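Local coordinates for aminopeptidase-like protein (PDB 5JM6), which probably acts as a zinc-dependent aminopeptidase of the M18 family, forming a dodecamer in the Cvt pathway of selective autophagy, at the interface of chains A and B and the interface of chains A and C. Sequence-based numbering; all coordinates share one arbitrary frame. Chains: chain A/B/C, Aminopeptidase-like protein.

Contact 1: the interface of chains A and B. Residues chain A 430-431, 434, 517; chain B 181, 190, 192, 279.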
ATOM      1  N   SER A 430     -32.319  -1.593 -36.840  1.00 39.48           N
ATOM      2  CA  SER A 430     -33.779  -1.546 -36.898  1.00 41.41           C
ATOM      3  C   SER A 430     -34.316  -2.193 -38.173  1.00 39.51           C
ATOM      4  O   SER A 430     -35.381  -2.810 -38.159  1.00 40.02           O
ATOM      5  CB  SER A 430     -34.282  -0.102 -36.772  1.00 38.43           C
ATOM      6  OG  SER A 430     -33.945   0.679 -37.903  1.00 43.55           O
ATOM      7  N   VAL A 431     -33.574  -2.077 -39.268  1.00 37.46           N
ATOM      8  CA  VAL A 431     -33.984  -2.724 -40.508  1.00 40.88           C
ATOM      9  C   VAL A 431     -33.766  -4.236 -40.432  1.00 36.50           C
ATOM     10  O   VAL A 431     -34.665  -5.009 -40.761  1.00 38.39           O
ATOM     11  CB  VAL A 431     -33.240  -2.148 -41.722  1.00 45.20           C
ATOM     12  CG1 VAL A 431     -33.628  -2.905 -42.982  1.00 34.86           C
ATOM     13  CG2 VAL A 431     -33.544  -0.661 -41.868  1.00 45.14           C
ATOM     14  N   ALA A 434     -36.374  -5.714 -38.229  1.00 30.47           N
ATOM     15  CA  ALA A 434     -37.688  -5.709 -38.864  1.00 33.18           C
ATOM     16  C   ALA A 434     -37.853  -6.919 -39.779  1.00 36.95           C
ATOM     17  O   ALA A 434     -38.901  -7.563 -39.790  1.00 32.61           O
ATOM     18  CB  ALA A 434     -37.901  -4.419 -39.644  1.00 37.60           C
ATOM     19  N   TRP A 517     -40.651  -4.866 -49.062  1.00 50.90           N
ATOM     20  CA  TRP A 517     -39.961  -3.606 -48.804  1.00 50.41           C
ATOM     21  C   TRP A 517     -39.937  -2.699 -50.032  1.00 54.13           C
ATOM     22  O   TRP A 517     -40.396  -3.077 -51.111  1.00 54.00           O
ATOM     23  CB  TRP A 517     -38.518  -3.873 -48.357  1.00 46.74           C
ATOM     24  CG  TRP A 517     -38.332  -4.222 -46.907  1.00 50.02           C
ATOM     25  CD1 TRP A 517     -38.571  -5.428 -46.312  1.00 48.69           C
ATOM     26  CD2 TRP A 517     -37.821  -3.364 -45.879  1.00 46.30           C
ATOM     27  NE1 TRP A 517     -38.259  -5.366 -44.974  1.00 45.69           N
ATOM     28  CE2 TRP A 517     -37.796  -4.110 -44.683  1.00 42.10           C
ATOM     29  CE3 TRP A 517     -37.391  -2.034 -45.852  1.00 45.15           C
ATOM     30  CZ2 TRP A 517     -37.359  -3.570 -43.475  1.00 45.81           C
ATOM     31  CZ3 TRP A 517     -36.958  -1.500 -44.652  1.00 44.56           C
ATOM     32  CH2 TRP A 517     -36.948  -2.266 -43.481  1.00 45.43           C
TER
ATOM     33  N   ILE B 181     -39.320   2.449 -38.817  1.00 34.23           N
ATOM     34  CA  ILE B 181     -39.737   1.504 -39.832  1.00 35.89           C
ATOM     35  C   ILE B 181     -41.250   1.382 -39.742  1.00 40.98           C
ATOM     36  O   ILE B 181     -41.785   0.757 -38.826  1.00 40.50           O
ATOM     37  CB  ILE B 181     -39.068   0.133 -39.626  1.00 34.72           C
ATOM     38  CG1 ILE B 181     -37.560   0.299 -39.414  1.00 36.33           C
ATOM     39  CG2 ILE B 181     -39.353  -0.789 -40.787  1.00 38.24           C
ATOM     40  CD1 ILE B 181     -36.828   0.886 -40.603  1.00 36.51           C
ATOM     41  N   THR B 190     -43.029  -2.045 -46.632  1.00 55.73           N
ATOM     42  CA  THR B 190     -42.210  -1.584 -45.526  1.00 52.94           C
ATOM     43  C   THR B 190     -41.367  -0.405 -45.996  1.00 53.48           C
ATOM     44  O   THR B 190     -40.742  -0.458 -47.055  1.00 52.73           O
ATOM     45  CB  THR B 190     -41.308  -2.698 -44.985  1.00 50.90           C
ATOM     46  OG1 THR B 190     -42.094  -3.870 -44.741  1.00 49.32           O
ATOM     47  CG2 THR B 190     -40.653  -2.262 -43.695  1.00 45.83           C
ATOM     48  N   VAL B 192     -39.235   3.544 -44.561  1.00 45.37           N
ATOM     49  CA  VAL B 192     -38.497   4.220 -43.510  1.00 38.66           C
ATOM     50  C   VAL B 192     -38.899   5.690 -43.516  1.00 39.65           C
ATOM     51  O   VAL B 192     -39.011   6.298 -44.581  1.00 43.01           O
ATOM     52  CB  VAL B 192     -36.975   4.086 -43.716  1.00 34.52           C
ATOM     53  CG1 VAL B 192     -36.217   4.708 -42.560  1.00 36.99           C
ATOM     54  CG2 VAL B 192     -36.589   2.625 -43.894  1.00 35.76           C
ATOM     55  N   ASN B 279     -40.527  -1.085 -36.077  1.00 34.76           N
ATOM     56  CA  ASN B 279     -39.306  -0.844 -35.321  1.00 35.28           C
ATOM     57  C   ASN B 279     -38.882   0.592 -35.540  1.00 36.34           C
ATOM     58  O   ASN B 279     -39.402   1.272 -36.424  1.00 34.07           O
ATOM     59  CB  ASN B 279     -38.179  -1.792 -35.750  1.00 36.68           C
ATOM     60  CG  ASN B 279     -37.351  -2.285 -34.576  1.00 38.39           C
ATOM     61  OD1 ASN B 279     -36.625  -1.519 -33.944  1.00 39.31           O
ATOM     62  ND2 ASN B 279     -37.452  -3.577 -34.287  1.00 38.03           N
TER
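Helix 430-443 of chain A and the loop carrying A:Trp517, just beyond helix 495-514, meet chain B at strands 174-183, 190-196 and 277-286. The side chains here meet mainly through carbon contacts, at a subunit interface of the M18 aminopeptidase dodecamer. A:Trp517 and B:Thr190 pair their backbones as a parallel beta bridge, and their side chains run at a slant to each other. The threonine turns its methyl to the indole: CG2 lies over the centre of the six-membered ring, 3.4 Å above its plane, while CB covers the five-membered ring, 3.7 Å from that centroid. Both are CH-pi contacts. B:Thr190 OG1 stands beside the backbone N and anti to the carbonyl carbon (chi1 -50°), which turns CG2, anti to the N, over the ring. A broad indole suits this place, since its far rim also reaches B:Ile181, whose CG2 lies 3.9 Å from A:Trp517 CH2. Replacing A:Trp517 with an alanine would probably leave the methyl groups of B:Thr190 and B:Ile181 without their aromatic partner and open a gap beside the bridged strand. B:Ile181 sends its two branches to different neighbours: CG2 also approaches A:Ala434 CB, 4.1 Å away, and CD1 reaches A:Val431 CG2 at 3.8 Å. The small alanine probably lets the strand approach the helix, and the valine and isoleucine side chains lie roughly perpendicular. At the helix start, B:Asn279 CB packs against A:Ser430 O at 3.8 Å.

Contact 2: the interface of chains A and C. Residues chain A 155, 205, 223-224, 226, 228; chain C 397-399.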
ATOM      1  N   GLN A 155       4.221 -37.330 -19.698  1.00 35.89           N
ATOM      2  CA  GLN A 155       3.426 -36.134 -19.961  1.00 33.28           C
ATOM      3  C   GLN A 155       3.401 -35.781 -21.449  1.00 34.01           C
ATOM      4  O   GLN A 155       4.066 -36.423 -22.263  1.00 32.20           O
ATOM      5  CB  GLN A 155       3.958 -34.953 -19.140  1.00 29.98           C
ATOM      6  CG  GLN A 155       4.002 -35.223 -17.638  1.00 34.53           C
ATOM      7  CD  GLN A 155       4.400 -34.005 -16.821  1.00 35.57           C
ATOM      8  OE1 GLN A 155       5.585 -33.713 -16.655  1.00 43.28           O
ATOM      9  NE2 GLN A 155       3.408 -33.292 -16.300  1.00 34.76           N
ATOM     10  N   PRO A 205      -4.169 -32.860 -13.815  1.00 35.01           N
ATOM     11  CA  PRO A 205      -4.534 -33.049 -12.407  1.00 36.07           C
ATOM     12  C   PRO A 205      -4.359 -31.815 -11.537  1.00 36.15           C
ATOM     13  O   PRO A 205      -3.315 -31.166 -11.585  1.00 35.95           O
ATOM     14  CB  PRO A 205      -3.583 -34.154 -11.958  1.00 35.64           C
ATOM     15  CG  PRO A 205      -2.365 -33.939 -12.780  1.00 35.51           C
ATOM     16  CD  PRO A 205      -2.826 -33.391 -14.111  1.00 35.02           C
ATOM     17  N   THR A 223       3.563 -24.576 -17.144  1.00 57.31           N
ATOM     18  CA  THR A 223       4.261 -25.295 -16.079  1.00 55.27           C
ATOM     19  C   THR A 223       3.259 -26.144 -15.308  1.00 55.68           C
ATOM     20  O   THR A 223       3.496 -27.325 -15.053  1.00 55.15           O
ATOM     21  CB  THR A 223       5.035 -24.349 -15.132  1.00 57.21           C
ATOM     22  OG1 THR A 223       6.174 -23.818 -15.823  1.00 55.35           O
ATOM     23  CG2 THR A 223       5.519 -25.095 -13.894  1.00 57.44           C
ATOM     24  N   GLU A 224       2.194 -25.500 -14.848  1.00 50.83           N
ATOM     25  CA  GLU A 224       1.173 -26.149 -14.032  1.00 48.52           C
ATOM     26  C   GLU A 224       0.052 -26.922 -14.739  1.00 46.91           C
ATOM     27  O   GLU A 224      -0.616 -27.730 -14.093  1.00 43.36           O
ATOM     28  CB  GLU A 224       0.552 -25.096 -13.126  1.00 47.42           C
ATOM     29  CG  GLU A 224       1.563 -24.535 -12.158  1.00 59.87           C
ATOM     30  CD  GLU A 224       1.076 -23.301 -11.447  1.00 57.71           C
ATOM     31  OE1 GLU A 224       1.746 -22.877 -10.484  1.00 55.49           O
ATOM     32  OE2 GLU A 224       0.032 -22.750 -11.851  1.00 57.04           O
ATOM     33  N   VAL A 226       0.180 -29.393 -17.514  1.00 40.97           N
ATOM     34  CA  VAL A 226       0.826 -30.227 -18.504  1.00 38.20           C
ATOM     35  C   VAL A 226       0.131 -31.550 -18.374  1.00 36.12           C
ATOM     36  O   VAL A 226       0.223 -32.185 -17.326  1.00 37.17           O
ATOM     37  CB  VAL A 226       2.340 -30.374 -18.273  1.00 35.82           C
ATOM     38  CG1 VAL A 226       2.950 -31.278 -19.332  1.00 33.26           C
ATOM     39  CG2 VAL A 226       3.013 -29.013 -18.281  1.00 35.15           C
ATOM     40  N   VAL A 228      -1.173 -35.361 -18.291  1.00 32.69           N
ATOM     41  CA  VAL A 228      -0.538 -36.602 -17.880  1.00 32.27           C
ATOM     42  C   VAL A 228      -1.150 -37.753 -18.681  1.00 31.37           C
ATOM     43  O   VAL A 228      -2.365 -37.951 -18.662  1.00 31.62           O
ATOM     44  CB  VAL A 228      -0.705 -36.821 -16.363  1.00 30.30           C
ATOM     45  CG1 VAL A 228      -0.628 -38.277 -16.021  1.00 31.98           C
ATOM     46  CG2 VAL A 228       0.349 -36.031 -15.594  1.00 31.56           C
TER
ATOM     47  N   HIS C 397       3.272 -35.185  -7.370  1.00 35.24           N
ATOM     48  CA  HIS C 397       2.602 -34.414  -8.407  1.00 39.43           C
ATOM     49  C   HIS C 397       3.633 -33.912  -9.404  1.00 40.22           C
ATOM     50  O   HIS C 397       4.573 -33.215  -9.030  1.00 40.44           O
ATOM     51  CB  HIS C 397       1.820 -33.243  -7.815  1.00 37.36           C
ATOM     52  CG  HIS C 397       0.764 -32.709  -8.731  1.00 41.00           C
ATOM     53  ND1 HIS C 397       1.057 -32.137  -9.950  1.00 42.22           N
ATOM     54  CD2 HIS C 397      -0.584 -32.677  -8.615  1.00 37.03           C
ATOM     55  CE1 HIS C 397      -0.064 -31.769 -10.543  1.00 40.16           C
ATOM     56  NE2 HIS C 397      -1.075 -32.084  -9.754  1.00 40.25           N
ATOM     57  N   PRO C 398       3.464 -34.274 -10.681  1.00 41.51           N
ATOM     58  CA  PRO C 398       4.497 -33.950 -11.670  1.00 41.91           C
ATOM     59  C   PRO C 398       4.577 -32.461 -12.005  1.00 40.28           C
ATOM     60  O   PRO C 398       5.601 -32.023 -12.529  1.00 44.07           O
ATOM     61  CB  PRO C 398       4.090 -34.780 -12.896  1.00 38.66           C
ATOM     62  CG  PRO C 398       2.662 -35.152 -12.694  1.00 41.44           C
ATOM     63  CD  PRO C 398       2.266 -34.890 -11.277  1.00 37.37           C
ATOM     64  N   ASN C 399       3.500 -31.712 -11.780  1.00 42.95           N
ATOM     65  CA  ASN C 399       3.526 -30.277 -12.044  1.00 39.93           C
ATOM     66  C   ASN C 399       3.623 -29.335 -10.842  1.00 43.58           C
ATOM     67  O   ASN C 399       3.762 -28.125 -11.027  1.00 50.70           O
ATOM     68  CB  ASN C 399       2.300 -29.919 -12.870  1.00 43.03           C
ATOM     69  CG  ASN C 399       2.233 -30.710 -14.157  1.00 45.09           C
ATOM     70  OD1 ASN C 399       3.255 -30.953 -14.803  1.00 47.14           O
ATOM     71  ND2 ASN C 399       1.034 -31.137 -14.528  1.00 38.25           N
TER
HETATM   72  O   HOH W   1      -1.396 -30.373 -13.407  1.00 36.87           O
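C:Asn399 extends from the loop 397-399 of chain C and reaches chain A between A:Gln155, A:Thr223, A:Glu224 and A:Val226. This asparagine-centred contact belongs to a two-fold interface of the M18 aminopeptidase, so its twin recurs with the chains exchanged. Starting at the backbone, C:Asn399 CB rests against A:Thr223 O at 3.6 Å. CG lies beside A:Thr223 O and A:Gln155 NE2; it stands anti to the carbonyl carbon (chi1 -57°), which carries the amide inward between the chain A carbonyls and the end of A:Gln155. The two halves of the tip then do opposite jobs. OD1 accepts a bond of 2.8 Å from A:Gln155 NE2; the side chains arrive from opposite directions and their amide planes lie 25° apart. ND2 donates to the backbone A:Val226 O at 3.1 Å and also bonds water 1 at 2.8 Å. Asparagine suits the place because one short, flat group offers both an acceptor and a donor, and these bonds fix which way the amide is turned. The long, extended chain of A:Gln155 spans the distance to it from strand 153-155. Beside it, C:Pro398 stiffens the loop and sets CG 3.8 Å from A:Val228 CG2. C:His397 ties loop and partner together through both of its ring nitrogens: ND1 accepts the backbone N of C:Asn399, 3.1 Å away, thereby helping to position the asparagine, while NE2 donates to A:Pro205 O at 3.0 Å. Both partners lie in the imidazole plane, but the histidine N-H meets the proline carbonyl from well above its plane, 64° out, and therefore off its lone pairs. Water 1 also hydrogen-bonds A:Pro205 O and the backbone A:Glu224 O, the latter 2.8 Å from the water oxygen.

Contact 1 and contact 2 lie about 57 Å apart between the centres of their C-alpha atoms and share no residue. Chain A, in both, bridges chains B and C. The stretch from strand 153-155 to strand 228-231 serves in each: chain B lends its strands 174-183 and 190-196 to contact 1, while chain A lends flanking residues to contact 2. The whole A-C interface is two-fold symmetric, whereas the A-B one is not an exact two-fold; combining the two is likely to help close the dodecamer. The chain C loop in contact 2 follows zinc ligand C:Asp391 closely, which may connect assembly with the active site.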